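Local coordinates for protein necrotic enteritis toxin B (Clostridium perfringens, PDB 4I0N) that forms pores in membranes as a toxin of the leukocidin/hemolysin family with an alpha-hemolysin fold, probably by oligomerising on target cells, at residues I46-S51 against Y120-N125; D52-L57 against A230-K235; K78-E83 against R245-Y250; P152-I157 against D211-I216. All blocks are in the same frame, centred on the assembly; numbering follows the deposited sequence.

Contact 1 of 4, residues I46-S51 against Y120-N125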
loop_
_atom_site.group_PDB
_atom_site.type_symbol
_atom_site.label_atom_id
_atom_site.label_comp_id
_atom_site.label_asym_id
_atom_site.label_seq_id
_atom_site.Cartn_x
_atom_site.Cartn_y
_atom_site.Cartn_z
ATOM N N ILE A 46 24.360 -1.802 -0.924
ATOM C CA ILE A 46 25.480 -2.594 -0.427
ATOM C C ILE A 46 26.490 -2.742 -1.547
ATOM O O ILE A 46 26.127 -3.091 -2.670
ATOM C CB ILE A 46 25.055 -4.010 0.072
ATOM C CG1 ILE A 46 23.979 -3.923 1.161
ATOM C CG2 ILE A 46 26.249 -4.782 0.612
ATOM C CD1 ILE A 46 22.634 -4.357 0.673
ATOM N N GLU A 47 27.743 -2.433 -1.235
ATOM C CA GLU A 47 28.864 -2.693 -2.124
ATOM C C GLU A 47 29.604 -3.825 -1.433
ATOM O O GLU A 47 30.328 -3.602 -0.446
ATOM C CB GLU A 47 29.772 -1.462 -2.277
ATOM C CG GLU A 47 29.102 -0.257 -2.934
ATOM C CD GLU A 47 28.782 -0.463 -4.417
ATOM O OE1 GLU A 47 29.294 -1.427 -5.041
ATOM O OE2 GLU A 47 28.041 0.375 -4.962
ATOM N N ASP A 48 29.386 -5.029 -1.959
ATOM C CA ASP A 48 29.835 -6.276 -1.359
ATOM C C ASP A 48 30.919 -6.905 -2.240
ATOM O O ASP A 48 30.629 -7.342 -3.357
ATOM C CB ASP A 48 28.616 -7.207 -1.221
ATOM C CG ASP A 48 28.907 -8.477 -0.435
ATOM O OD1 ASP A 48 30.072 -8.740 -0.083
ATOM O OD2 ASP A 48 27.928 -9.227 -0.153
ATOM N N PRO A 49 32.177 -6.954 -1.744
ATOM C CA PRO A 49 33.297 -7.609 -2.458
ATOM C C PRO A 49 33.139 -9.124 -2.573
ATOM O O PRO A 49 33.931 -9.775 -3.268
ATOM C CB PRO A 49 34.526 -7.304 -1.577
ATOM C CG PRO A 49 34.065 -6.350 -0.507
ATOM C CD PRO A 49 32.570 -6.464 -0.415
ATOM N N HIS A 50 32.144 -9.670 -1.871
ATOM C CA HIS A 50 31.898 -11.116 -1.809
ATOM C C HIS A 50 30.686 -11.547 -2.642
ATOM O O HIS A 50 30.321 -12.716 -2.660
ATOM C CB HIS A 50 31.726 -11.523 -0.343
ATOM C CG HIS A 50 32.850 -11.049 0.528
ATOM N ND1 HIS A 50 34.101 -11.626 0.502
ATOM C CD2 HIS A 50 32.932 -10.013 1.400
ATOM C CE1 HIS A 50 34.899 -10.987 1.340
ATOM N NE2 HIS A 50 34.217 -10.001 1.894
ATOM N N SER A 51 30.086 -10.593 -3.342
ATOM C CA SER A 51 28.984 -10.886 -4.261
ATOM C C SER A 51 29.351 -10.495 -5.692
ATOM O O SER A 51 30.090 -9.544 -5.899
ATOM C CB SER A 51 27.727 -10.146 -3.818
ATOM O OG SER A 51 26.673 -10.340 -4.752
ATOM N N TYR A 120 19.638 -9.028 4.016
ATOM C CA TYR A 120 20.739 -9.240 3.085
ATOM C C TYR A 120 21.885 -9.903 3.829
ATOM O O TYR A 120 22.289 -9.440 4.892
ATOM C CB TYR A 120 21.202 -7.911 2.465
ATOM C CG TYR A 120 22.392 -8.084 1.548
ATOM C CD1 TYR A 120 22.209 -8.346 0.192
ATOM C CD2 TYR A 120 23.697 -8.004 2.033
ATOM C CE1 TYR A 120 23.292 -8.527 -0.658
ATOM C CE2 TYR A 120 24.793 -8.193 1.189
ATOM C CZ TYR A 120 24.578 -8.450 -0.158
ATOM O OH TYR A 120 25.635 -8.627 -1.014
ATOM N N SER A 121 22.405 -10.983 3.264
ATOM C CA SER A 121 23.597 -11.631 3.800
ATOM C C SER A 121 24.792 -11.358 2.909
ATOM O O SER A 121 24.683 -11.422 1.683
ATOM C CB SER A 121 23.393 -13.133 3.887
ATOM O OG SER A 121 22.366 -13.429 4.808
ATOM N N ILE A 122 25.931 -11.061 3.530
ATOM C CA ILE A 122 27.175 -10.844 2.773
ATOM C C ILE A 122 27.392 -12.078 1.891
ATOM O O ILE A 122 27.220 -13.214 2.343
ATOM C CB ILE A 122 28.375 -10.527 3.712
ATOM C CG1 ILE A 122 28.192 -9.114 4.299
ATOM C CG2 ILE A 122 29.718 -10.625 2.953
ATOM C CD1 ILE A 122 28.970 -8.830 5.573
ATOM N N GLY A 123 27.693 -11.847 0.617
ATOM C CA GLY A 123 27.744 -12.926 -0.365
ATOM C C GLY A 123 26.583 -12.836 -1.336
ATOM O O GLY A 123 26.632 -13.402 -2.431
ATOM N N GLY A 124 25.531 -12.134 -0.928
ATOM C CA GLY A 124 24.418 -11.805 -1.820
ATOM C C GLY A 124 23.066 -12.432 -1.552
ATOM O O GLY A 124 22.083 -12.082 -2.215
ATOM N N ASN A 125 22.990 -13.350 -0.590
ATOM C CA ASN A 125 21.723 -14.031 -0.303
ATOM C C ASN A 125 20.669 -13.081 0.277
ATOM O O ASN A 125 20.958 -12.292 1.179
ATOM C CB ASN A 125 21.929 -15.243 0.615
ATOM C CG ASN A 125 22.631 -16.404 -0.082
ATOM O OD1 ASN A 125 22.698 -16.472 -1.317
ATOM N ND2 ASN A 125 23.160 -17.331 0.712
#

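Contact 2 of 4, residues D52-L57 against A230-K235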
loop_
_atom_site.group_PDB
_atom_site.type_symbol
_atom_site.label_atom_id
_atom_site.label_comp_id
_atom_site.label_asym_id
_atom_site.label_seq_id
_atom_site.Cartn_x
_atom_site.Cartn_y
_atom_site.Cartn_z
ATOM N N ASP A 52 28.817 -11.196 -6.690
ATOM C CA ASP A 52 29.103 -10.791 -8.071
ATOM C C ASP A 52 28.085 -9.807 -8.676
ATOM O O ASP A 52 28.249 -9.366 -9.817
ATOM C CB ASP A 52 29.387 -11.995 -8.994
ATOM C CG ASP A 52 28.294 -13.042 -8.952
ATOM O OD1 ASP A 52 27.119 -12.669 -8.827
ATOM O OD2 ASP A 52 28.626 -14.253 -9.042
ATOM N N LYS A 53 27.073 -9.432 -7.889
ATOM C CA LYS A 53 26.155 -8.353 -8.258
ATOM C C LYS A 53 26.131 -7.263 -7.170
ATOM O O LYS A 53 26.829 -7.384 -6.146
ATOM C CB LYS A 53 24.747 -8.903 -8.523
ATOM C CG LYS A 53 24.681 -9.895 -9.707
ATOM C CD LYS A 53 23.253 -10.333 -10.037
ATOM C CE LYS A 53 22.531 -9.330 -10.933
ATOM N NZ LYS A 53 23.065 -9.236 -12.331
ATOM N N LYS A 54 25.351 -6.202 -7.408
ATOM C CA LYS A 54 25.124 -5.128 -6.422
ATOM C C LYS A 54 23.695 -5.251 -5.974
ATOM O O LYS A 54 22.849 -5.604 -6.780
ATOM C CB LYS A 54 25.170 -3.739 -7.075
ATOM C CG LYS A 54 26.469 -3.245 -7.516
ATOM C CD LYS A 54 26.387 -1.771 -7.668
ATOM C CE LYS A 54 25.954 -1.329 -9.026
ATOM N NZ LYS A 54 26.795 -0.139 -9.364
ATOM N N THR A 55 23.420 -4.885 -4.724
ATOM C CA THR A 55 22.068 -4.962 -4.175
ATOM C C THR A 55 21.687 -3.688 -3.431
ATOM O O THR A 55 22.514 -3.072 -2.767
ATOM C CB THR A 55 21.943 -6.163 -3.198
ATOM O OG1 THR A 55 22.317 -7.366 -3.884
ATOM C CG2 THR A 55 20.503 -6.285 -2.635
ATOM N N ALA A 56 20.431 -3.282 -3.559
ATOM C CA ALA A 56 19.902 -2.234 -2.699
ATOM C C ALA A 56 18.632 -2.773 -2.051
ATOM O O ALA A 56 17.794 -3.329 -2.736
ATOM C CB ALA A 56 19.592 -0.997 -3.498
ATOM N N LEU A 57 18.496 -2.607 -0.743
ATOM C CA LEU A 57 17.237 -2.897 -0.061
ATOM C C LEU A 57 16.473 -1.572 -0.041
ATOM O O LEU A 57 17.024 -0.546 0.363
ATOM C CB LEU A 57 17.489 -3.365 1.378
ATOM C CG LEU A 57 18.199 -4.711 1.599
ATOM C CD1 LEU A 57 18.158 -5.071 3.067
ATOM C CD2 LEU A 57 17.555 -5.829 0.795
ATOM N N ALA A 230 21.488 -5.491 -9.225
ATOM C CA ALA A 230 22.034 -4.837 -10.406
ATOM C C ALA A 230 23.385 -5.456 -10.768
ATOM O O ALA A 230 24.108 -5.918 -9.885
ATOM C CB ALA A 230 22.219 -3.351 -10.110
ATOM N N PRO A 231 23.750 -5.434 -12.069
ATOM C CA PRO A 231 25.131 -5.731 -12.438
ATOM C C PRO A 231 26.061 -4.744 -11.730
ATOM O O PRO A 231 25.632 -3.635 -11.408
ATOM C CB PRO A 231 25.144 -5.508 -13.953
ATOM C CG PRO A 231 23.695 -5.638 -14.371
ATOM C CD PRO A 231 22.932 -5.048 -13.234
ATOM N N LYS A 232 27.303 -5.148 -11.465
ATOM C CA LYS A 232 28.275 -4.280 -10.783
ATOM C C LYS A 232 28.465 -2.911 -11.445
ATOM O O LYS A 232 28.659 -1.899 -10.750
ATOM C CB LYS A 232 29.649 -4.955 -10.677
ATOM C CG LYS A 232 29.746 -6.153 -9.752
ATOM C CD LYS A 232 29.533 -5.767 -8.304
ATOM C CE LYS A 232 30.098 -6.816 -7.369
ATOM N NZ LYS A 232 29.661 -6.540 -5.971
ATOM N N ASN A 233 28.417 -2.863 -12.774
ATOM C CA ASN A 233 28.644 -1.584 -13.464
ATOM C C ASN A 233 27.434 -0.643 -13.580
ATOM O O ASN A 233 27.546 0.420 -14.197
ATOM C CB ASN A 233 29.286 -1.801 -14.845
ATOM C CG ASN A 233 28.325 -2.376 -15.876
ATOM O OD1 ASN A 233 27.209 -2.806 -15.564
ATOM N ND2 ASN A 233 28.769 -2.385 -17.139
ATOM N N ALA A 234 26.297 -1.016 -12.992
ATOM C CA ALA A 234 25.077 -0.196 -13.095
ATOM C C ALA A 234 25.295 1.173 -12.464
ATOM O O ALA A 234 25.934 1.290 -11.416
ATOM C CB ALA A 234 23.891 -0.877 -12.423
ATOM N N LYS A 235 24.779 2.202 -13.122
ATOM C CA LYS A 235 24.910 3.547 -12.614
ATOM C C LYS A 235 23.573 4.155 -12.186
ATOM O O LYS A 235 23.539 4.949 -11.250
ATOM C CB LYS A 235 25.646 4.433 -13.618
ATOM C CG LYS A 235 27.101 4.019 -13.794
ATOM C CD LYS A 235 27.834 4.920 -14.744
ATOM C CE LYS A 235 29.266 4.403 -14.915
ATOM N NZ LYS A 235 29.968 5.282 -15.858
HETATM O O HOH W 1 27.702 -7.995 -12.203
#

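Contact 3 of 4, residues K78-E83 against R245-Y250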
loop_
_atom_site.group_PDB
_atom_site.type_symbol
_atom_site.label_atom_id
_atom_site.label_comp_id
_atom_site.label_asym_id
_atom_site.label_seq_id
_atom_site.Cartn_x
_atom_site.Cartn_y
_atom_site.Cartn_z
ATOM N N LYS A 78 -25.574 8.952 0.491
ATOM C CA LYS A 78 -24.472 8.296 -0.201
ATOM C C LYS A 78 -23.175 8.483 0.545
ATOM O O LYS A 78 -22.772 9.612 0.876
ATOM C CB LYS A 78 -24.313 8.783 -1.643
ATOM C CG LYS A 78 -23.134 8.086 -2.368
ATOM C CD LYS A 78 -23.071 8.420 -3.834
ATOM C CE LYS A 78 -22.354 9.732 -4.053
ATOM N NZ LYS A 78 -22.119 9.904 -5.498
ATOM N N MET A 79 -22.522 7.358 0.808
ATOM C CA MET A 79 -21.197 7.347 1.413
ATOM C C MET A 79 -20.210 6.760 0.420
ATOM O O MET A 79 -20.306 5.578 0.067
ATOM C CB MET A 79 -21.224 6.507 2.696
ATOM C CG MET A 79 -19.823 6.283 3.324
ATOM S SD MET A 79 -20.014 5.312 4.835
ATOM C CE MET A 79 -18.381 4.602 5.030
ATOM N N LYS A 80 -19.275 7.590 -0.051
ATOM C CA LYS A 80 -18.180 7.104 -0.866
ATOM C C LYS A 80 -17.048 6.649 0.055
ATOM O O LYS A 80 -16.645 7.393 0.957
ATOM C CB LYS A 80 -17.689 8.199 -1.824
ATOM C CG LYS A 80 -16.617 7.680 -2.784
ATOM C CD LYS A 80 -16.134 8.738 -3.741
ATOM C CE LYS A 80 -15.255 9.805 -3.062
ATOM N NZ LYS A 80 -13.910 9.271 -2.659
ATOM N N TRP A 81 -16.490 5.465 -0.200
ATOM C CA TRP A 81 -15.524 4.874 0.726
ATOM C C TRP A 81 -14.521 4.025 -0.069
ATOM O O TRP A 81 -14.834 3.614 -1.188
ATOM C CB TRP A 81 -16.259 4.052 1.805
ATOM C CG TRP A 81 -17.007 2.872 1.264
ATOM C CD1 TRP A 81 -18.216 2.877 0.616
ATOM C CD2 TRP A 81 -16.570 1.517 1.293
ATOM N NE1 TRP A 81 -18.567 1.586 0.261
ATOM C CE2 TRP A 81 -17.559 0.738 0.644
ATOM C CE3 TRP A 81 -15.420 0.881 1.799
ATOM C CZ2 TRP A 81 -17.451 -0.652 0.493
ATOM C CZ3 TRP A 81 -15.309 -0.501 1.667
ATOM C CH2 TRP A 81 -16.331 -1.257 1.017
ATOM N N PRO A 82 -13.304 3.823 0.476
ATOM C CA PRO A 82 -12.279 3.097 -0.277
ATOM C C PRO A 82 -12.386 1.589 -0.073
ATOM O O PRO A 82 -12.244 1.087 1.056
ATOM C CB PRO A 82 -10.974 3.643 0.307
ATOM C CG PRO A 82 -11.309 3.925 1.726
ATOM C CD PRO A 82 -12.748 4.462 1.684
ATOM N N GLU A 83 -12.664 0.874 -1.159
ATOM C CA GLU A 83 -12.844 -0.564 -1.062
ATOM C C GLU A 83 -11.523 -1.292 -1.274
ATOM O O GLU A 83 -11.311 -2.352 -0.679
ATOM C CB GLU A 83 -13.946 -1.047 -2.019
ATOM C CG GLU A 83 -14.322 -2.543 -1.851
ATOM C CD GLU A 83 -13.401 -3.487 -2.614
ATOM O OE1 GLU A 83 -12.655 -3.022 -3.514
ATOM O OE2 GLU A 83 -13.420 -4.704 -2.301
ATOM N N ARG A 245 -6.668 4.108 -5.649
ATOM C CA ARG A 245 -7.658 3.860 -4.628
ATOM C C ARG A 245 -8.992 3.636 -5.326
ATOM O O ARG A 245 -9.466 4.527 -6.025
ATOM C CB ARG A 245 -7.736 5.049 -3.660
ATOM C CG ARG A 245 -8.547 4.724 -2.389
ATOM C CD ARG A 245 -8.955 5.961 -1.576
ATOM N NE ARG A 245 -9.843 6.824 -2.361
ATOM C CZ ARG A 245 -9.610 8.110 -2.605
ATOM N NH1 ARG A 245 -8.558 8.731 -2.055
ATOM N NH2 ARG A 245 -10.460 8.792 -3.368
ATOM N N PHE A 246 -9.556 2.441 -5.176
ATOM C CA PHE A 246 -10.825 2.095 -5.826
ATOM C C PHE A 246 -11.926 2.344 -4.829
ATOM O O PHE A 246 -11.974 1.702 -3.774
ATOM C CB PHE A 246 -10.833 0.639 -6.265
ATOM C CG PHE A 246 -9.787 0.327 -7.314
ATOM C CD1 PHE A 246 -10.030 0.637 -8.651
ATOM C CD2 PHE A 246 -8.577 -0.258 -6.969
ATOM C CE1 PHE A 246 -9.068 0.356 -9.643
ATOM C CE2 PHE A 246 -7.623 -0.545 -7.943
ATOM C CZ PHE A 246 -7.873 -0.233 -9.284
ATOM N N ASP A 247 -12.819 3.254 -5.192
ATOM C CA ASP A 247 -13.874 3.683 -4.297
ATOM C C ASP A 247 -15.150 2.936 -4.606
ATOM O O ASP A 247 -15.366 2.488 -5.742
ATOM C CB ASP A 247 -14.091 5.190 -4.417
ATOM C CG ASP A 247 -12.918 6.003 -3.868
ATOM O OD1 ASP A 247 -12.261 5.573 -2.893
ATOM O OD2 ASP A 247 -12.671 7.082 -4.431
ATOM N N ASN A 248 -15.977 2.764 -3.576
ATOM C CA ASN A 248 -17.338 2.273 -3.734
ATOM C C ASN A 248 -18.321 3.325 -3.213
ATOM O O ASN A 248 -17.941 4.198 -2.422
ATOM C CB ASN A 248 -17.547 0.970 -2.928
ATOM C CG ASN A 248 -16.984 -0.292 -3.625
ATOM O OD1 ASN A 248 -17.297 -1.396 -3.184
ATOM N ND2 ASN A 248 -16.137 -0.133 -4.662
ATOM N N ASP A 249 -19.567 3.235 -3.668
ATOM C CA ASP A 249 -20.631 4.102 -3.193
ATOM C C ASP A 249 -21.592 3.258 -2.388
ATOM O O ASP A 249 -22.243 2.351 -2.937
ATOM C CB ASP A 249 -21.418 4.691 -4.370
ATOM C CG ASP A 249 -20.629 5.715 -5.195
ATOM O OD1 ASP A 249 -19.562 6.219 -4.771
ATOM O OD2 ASP A 249 -21.139 6.055 -6.299
ATOM N N TYR A 250 -21.699 3.565 -1.100
ATOM C CA TYR A 250 -22.704 2.922 -0.253
ATOM C C TYR A 250 -23.921 3.845 -0.092
ATOM O O TYR A 250 -23.818 4.967 0.438
ATOM C CB TYR A 250 -22.111 2.534 1.099
ATOM C CG TYR A 250 -23.152 1.865 1.989
ATOM C CD1 TYR A 250 -23.687 0.622 1.657
ATOM C CD2 TYR A 250 -23.633 2.507 3.136
ATOM C CE1 TYR A 250 -24.682 0.024 2.463
ATOM C CE2 TYR A 250 -24.603 1.915 3.940
ATOM C CZ TYR A 250 -25.129 0.687 3.594
ATOM O OH TYR A 250 -26.079 0.113 4.414
HETATM O O HOH W 2 -19.263 8.883 -5.364
HETATM O O HOH W 3 -23.705 7.602 -6.983
HETATM O O HOH W 4 -13.425 7.065 -0.862
HETATM O O HOH W 5 -14.285 -2.315 -5.695
#

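Contact 4 of 4, residues P152-I157 against D211-I216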
loop_
_atom_site.group_PDB
_atom_site.type_symbol
_atom_site.label_atom_id
_atom_site.label_comp_id
_atom_site.label_asym_id
_atom_site.label_seq_id
_atom_site.Cartn_x
_atom_site.Cartn_y
_atom_site.Cartn_z
ATOM N N PRO A 152 -6.891 -2.702 9.758
ATOM C CA PRO A 152 -8.166 -3.202 10.341
ATOM C C PRO A 152 -9.291 -3.289 9.307
ATOM O O PRO A 152 -9.512 -2.335 8.552
ATOM C CB PRO A 152 -8.508 -2.170 11.423
ATOM C CG PRO A 152 -7.694 -0.937 11.032
ATOM C CD PRO A 152 -6.415 -1.500 10.463
ATOM N N ASP A 153 -9.950 -4.451 9.278
ATOM C CA ASP A 153 -11.069 -4.772 8.357
ATOM C C ASP A 153 -10.688 -5.041 6.906
ATOM O O ASP A 153 -11.590 -5.266 6.085
ATOM C CB ASP A 153 -12.167 -3.687 8.373
ATOM C CG ASP A 153 -12.834 -3.531 9.734
ATOM O OD1 ASP A 153 -12.666 -4.393 10.633
ATOM O OD2 ASP A 153 -13.551 -2.531 9.889
ATOM N N PHE A 154 -9.380 -5.021 6.599
ATOM C CA PHE A 154 -8.863 -5.234 5.254
ATOM C C PHE A 154 -7.893 -6.405 5.265
ATOM O O PHE A 154 -7.507 -6.886 6.356
ATOM C CB PHE A 154 -8.132 -3.977 4.729
ATOM C CG PHE A 154 -9.039 -2.859 4.298
ATOM C CD1 PHE A 154 -9.054 -2.448 2.960
ATOM C CD2 PHE A 154 -9.812 -2.161 5.240
ATOM C CE1 PHE A 154 -9.881 -1.353 2.548
ATOM C CE2 PHE A 154 -10.634 -1.081 4.864
ATOM C CZ PHE A 154 -10.669 -0.675 3.504
ATOM N N ARG A 155 -7.523 -6.883 4.073
ATOM C CA ARG A 155 -6.439 -7.864 3.924
ATOM C C ARG A 155 -5.471 -7.393 2.858
ATOM O O ARG A 155 -5.836 -6.563 2.015
ATOM C CB ARG A 155 -6.999 -9.241 3.534
ATOM C CG ARG A 155 -7.816 -9.227 2.259
ATOM C CD ARG A 155 -8.041 -10.655 1.707
ATOM N NE ARG A 155 -8.481 -11.582 2.738
ATOM C CZ ARG A 155 -9.743 -11.980 2.919
ATOM N NH1 ARG A 155 -10.720 -11.532 2.122
ATOM N NH2 ARG A 155 -10.036 -12.828 3.909
ATOM N N THR A 156 -4.245 -7.908 2.904
ATOM C CA THR A 156 -3.230 -7.584 1.911
ATOM C C THR A 156 -3.032 -8.804 1.012
ATOM O O THR A 156 -2.831 -9.920 1.508
ATOM C CB THR A 156 -1.892 -7.264 2.578
ATOM O OG1 THR A 156 -2.045 -6.063 3.337
ATOM C CG2 THR A 156 -0.780 -7.076 1.510
ATOM N N ILE A 157 -3.130 -8.585 -0.297
ATOM C CA ILE A 157 -2.919 -9.658 -1.277
ATOM C C ILE A 157 -1.766 -9.206 -2.155
ATOM O O ILE A 157 -1.882 -8.192 -2.852
ATOM C CB ILE A 157 -4.183 -9.886 -2.146
ATOM C CG1 ILE A 157 -5.393 -10.207 -1.239
ATOM C CG2 ILE A 157 -3.930 -10.976 -3.217
ATOM C CD1 ILE A 157 -6.746 -9.941 -1.884
ATOM N N ASP A 211 -16.363 4.373 14.683
ATOM C CA ASP A 211 -16.749 2.967 14.545
ATOM C C ASP A 211 -16.318 2.342 13.218
ATOM O O ASP A 211 -16.681 1.205 12.951
ATOM C CB ASP A 211 -18.262 2.798 14.673
ATOM C CG ASP A 211 -18.803 3.320 15.988
ATOM O OD1 ASP A 211 -18.059 3.311 16.994
ATOM O OD2 ASP A 211 -19.971 3.752 15.995
ATOM N N LEU A 212 -15.604 3.101 12.381
ATOM C CA LEU A 212 -15.108 2.588 11.115
ATOM C C LEU A 212 -13.634 2.233 11.243
ATOM O O LEU A 212 -12.911 2.804 12.060
ATOM C CB LEU A 212 -15.248 3.660 10.028
ATOM C CG LEU A 212 -16.629 4.028 9.527
ATOM C CD1 LEU A 212 -16.501 5.273 8.680
ATOM C CD2 LEU A 212 -17.205 2.878 8.724
ATOM N N SER A 213 -13.169 1.327 10.399
ATOM C CA SER A 213 -11.743 1.119 10.258
ATOM C C SER A 213 -11.061 2.446 9.946
ATOM O O SER A 213 -11.601 3.259 9.193
ATOM C CB SER A 213 -11.475 0.163 9.101
ATOM O OG SER A 213 -10.113 0.235 8.732
ATOM N N THR A 214 -9.881 2.654 10.515
ATOM C CA THR A 214 -9.077 3.841 10.184
ATOM C C THR A 214 -8.721 3.927 8.691
ATOM O O THR A 214 -8.491 5.012 8.181
ATOM C CB THR A 214 -7.788 3.935 11.035
ATOM O OG1 THR A 214 -6.971 2.778 10.811
ATOM C CG2 THR A 214 -8.134 4.028 12.485
ATOM N N LEU A 215 -8.700 2.791 7.983
ATOM C CA LEU A 215 -8.471 2.800 6.525
ATOM C C LEU A 215 -9.652 3.415 5.758
ATOM O O LEU A 215 -9.512 3.859 4.612
ATOM C CB LEU A 215 -8.186 1.378 6.012
ATOM C CG LEU A 215 -6.706 0.974 6.018
ATOM C CD1 LEU A 215 -6.077 0.928 7.434
ATOM C CD2 LEU A 215 -6.555 -0.412 5.332
ATOM N N ILE A 216 -10.803 3.464 6.409
ATOM C CA ILE A 216 -11.983 4.123 5.812
ATOM C C ILE A 216 -12.131 5.568 6.315
ATOM O O ILE A 216 -12.371 6.501 5.531
ATOM C CB ILE A 216 -13.255 3.281 6.038
ATOM C CG1 ILE A 216 -13.123 1.979 5.227
ATOM C CG2 ILE A 216 -14.531 4.049 5.629
ATOM C CD1 ILE A 216 -14.156 0.900 5.590
HETATM O O HOH W 6 -14.903 -0.456 8.966
#

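Contact 1 of 4, residues I46-S51 against Y120-N125
An Asx turn centred on Asp48 meets the type II beta turn Ser121-Gly124, with Tyr120 next to it. The first belongs to the link between strands 37-47 and 53-65 of the six-stranded sheet. The second leaves strand 113-120, part of a small three-stranded sheet that probably corresponds to the folded prestem of water-soluble leukocidin monomers. Asp48 OD2 takes two bonds, one on each lone pair. Tyr120 OH donates to the anti lone pair of Asp48 OD2 at 2.5 Å, a short contact. Gly123 N donates to the syn lone pair of Asp48 OD2 at 2.7 Å, almost straight at 170°. CG of Asp48 lies anti to the backbone N (chi1 -172°), which sends CG toward the turn at 121-124. Asp48 OD1 accepts from His50 N at 2.9 Å, from above the carboxylate plane. That bond closes the Asx turn, so three donors fix the group. Next to this polar site, Ile46 CD1 lies over one face of the Tyr120 ring, 4.0 Å from its centroid. Ile46 CG2 touches Tyr120 CE2 at the ring's rim. Farther along, Ile122 CG2 approaches the His50 ring obliquely, 3.6 Å from His50 CD2. The two turns also meet at the backbone, in a CA-H...O contact of 3.5 Å from Gly123 CA to His50 O.

Contact 2 of 4, residues D52-L57 against A230-K235
Lys54 and Ala230 form an antiparallel hydrogen-bonded pair that joins strands 53-65 and 219-231 in the six-stranded sheet of the fold. Lys54 N donates to Ala230 O at 2.8 Å, nearly straight at 177°. Ala230 N returns the bond to Lys54 O. Both side chains lie on the same face of the sheet. Lys54 has more surface buried here than any other residue of the contact. It reaches past the strand end to the type I turn Pro231-Ala234. Its chain is bent at chi3 and chi4, and Lys54 CE passes 3.3 Å from Pro231 O. NZ then donates to two carbonyls of the turn. Ala234 O is met in the carbonyl plane on a lone pair, with Lys54 NZ 2.6 Å away. Lys232 O is met from above its carbonyl plane, with Lys54 NZ 2.9 Å away. The buried ammonium is thus held by main-chain oxygens that probably offset part of its charge. Lys232 runs the other way across the contact. Its CG lies beside Asp52 O, and Lys232 NZ donates to Lys53 O at 3.0 Å, from above that carbonyl plane. The same NZ has a stronger partner in Asp48 O, in the preceding loop, and a weak one in Ser51 O. One water completes the link, donating to Asp52 O at 2.8 Å and accepting from Lys232 N at 3.0 Å.

Contact 3 of 4, residues K78-E83 against R245-Y250
Trp81 has CG between its backbone N and carbonyl carbon (chi1 64°), and its indole lies against Asn248. CB of Asn248 sits over one ring face, toward the rim, 3.4 Å from Trp81 NE1. The amide of Asn248 stands 79° from the ring plane. Lys80 is bent at chi3 and chi4, with NZ near Asp247 on the opposite face of the sheet from Trp81. These pairs belong to antiparallel strands 76-92 and 236-255 of the large curled sheet. Backbone bonds link Met79 with Tyr250 and Trp81 with Asn248, and Glu83 N donates to Phe246 O. Lys80 NZ meets Asp247 OD2 at 3.1 Å from above the carboxylate plane. Arg245 grips the same carboxylate side-on: Arg245 NE donates to Asp247 OD1 at 2.8 Å and Arg245 NH2 to Asp247 OD2 at 3.0 Å, both on syn lone pairs. Two positive groups meet Asp247, which would favour its ionised form. Lys80 NZ and Arg245 NH2 are only 3.6 Å apart. Asp67 forms a salt bridge with Lys80 NZ and Glu270 one with Arg245 NH2. Lys78 NZ reaches Asp249 through two waters; Asp249 OD1 also bonds to Ser266 OG. Trp81 NE1 and Asn248 OD1 bond to Asn263 of strand 258-279. Strand 76-92 also pairs with strands 69-72 and 165-172. Ile216 of helix 214-217 packs on Met79 and Trp81.

Contact 4 of 4, residues P152-I157 against D211-I216
Phe154 and Leu215 form the apolar centre, where the start of strand 154-162 packs on the capped N-terminus of the short helix 214-217. Leu215 CD2 lies over one face of the Phe154 ring, 3.8 Å from its centroid and 21° off the normal, a CH-pi contact. Leu215 CB reaches CE2 of the same ring. Ile216 comes instead to the ring edge, with Ile216 CG1 in the plane and 4.0 Å from Phe154 CE2. Outside the two segments, Phe172 meets the Phe154 ring edge-to-face. Working outward, Pro152 CD touches Leu215 CD1 at 3.9 Å. The two side chains cross at about a right angle. The ring carbon CG of Pro152 also meets Ser213 OG, where the polar edge begins. Ser213 is the N-cap. Ser213 OG is anti to the backbone N (chi1 164°) and accepts from Leu215 N at 3.0 Å. Ser213 OG also donates to Pro152 O at 2.6 Å, so one hydroxyl both caps the helix and ties it to the strand's lead-in. Next to it, Asp153 OD2 packs on Ser213 CB. A water joins the same two residues: it donates to Asp153 OD2 at 2.6 Å and accepts from Ser213 N at 2.9 Å.

How the contacts relate
The four contacts fall into two pairs on opposite sides of the chain's centre. Contacts 1 and 2 are partly buried, with centres about 10 Å apart. They share neighbouring strands 37-47 and 53-65, joined by a backbone bond from Ile46 to Thr55. Turns and strand ends dominate there: a carboxylate gathers donors in contact 1, and lysine ammonium groups bond to main-chain carbonyls in contact 2. Contact 3 is the buried one, a full strand pairing with charge on one face and aromatic residues on the other. Contact 4 is partly buried and packs a helix start on the same sheet. Contacts 3 and 4 touch, as where Pro82 O meets Phe154 CZ.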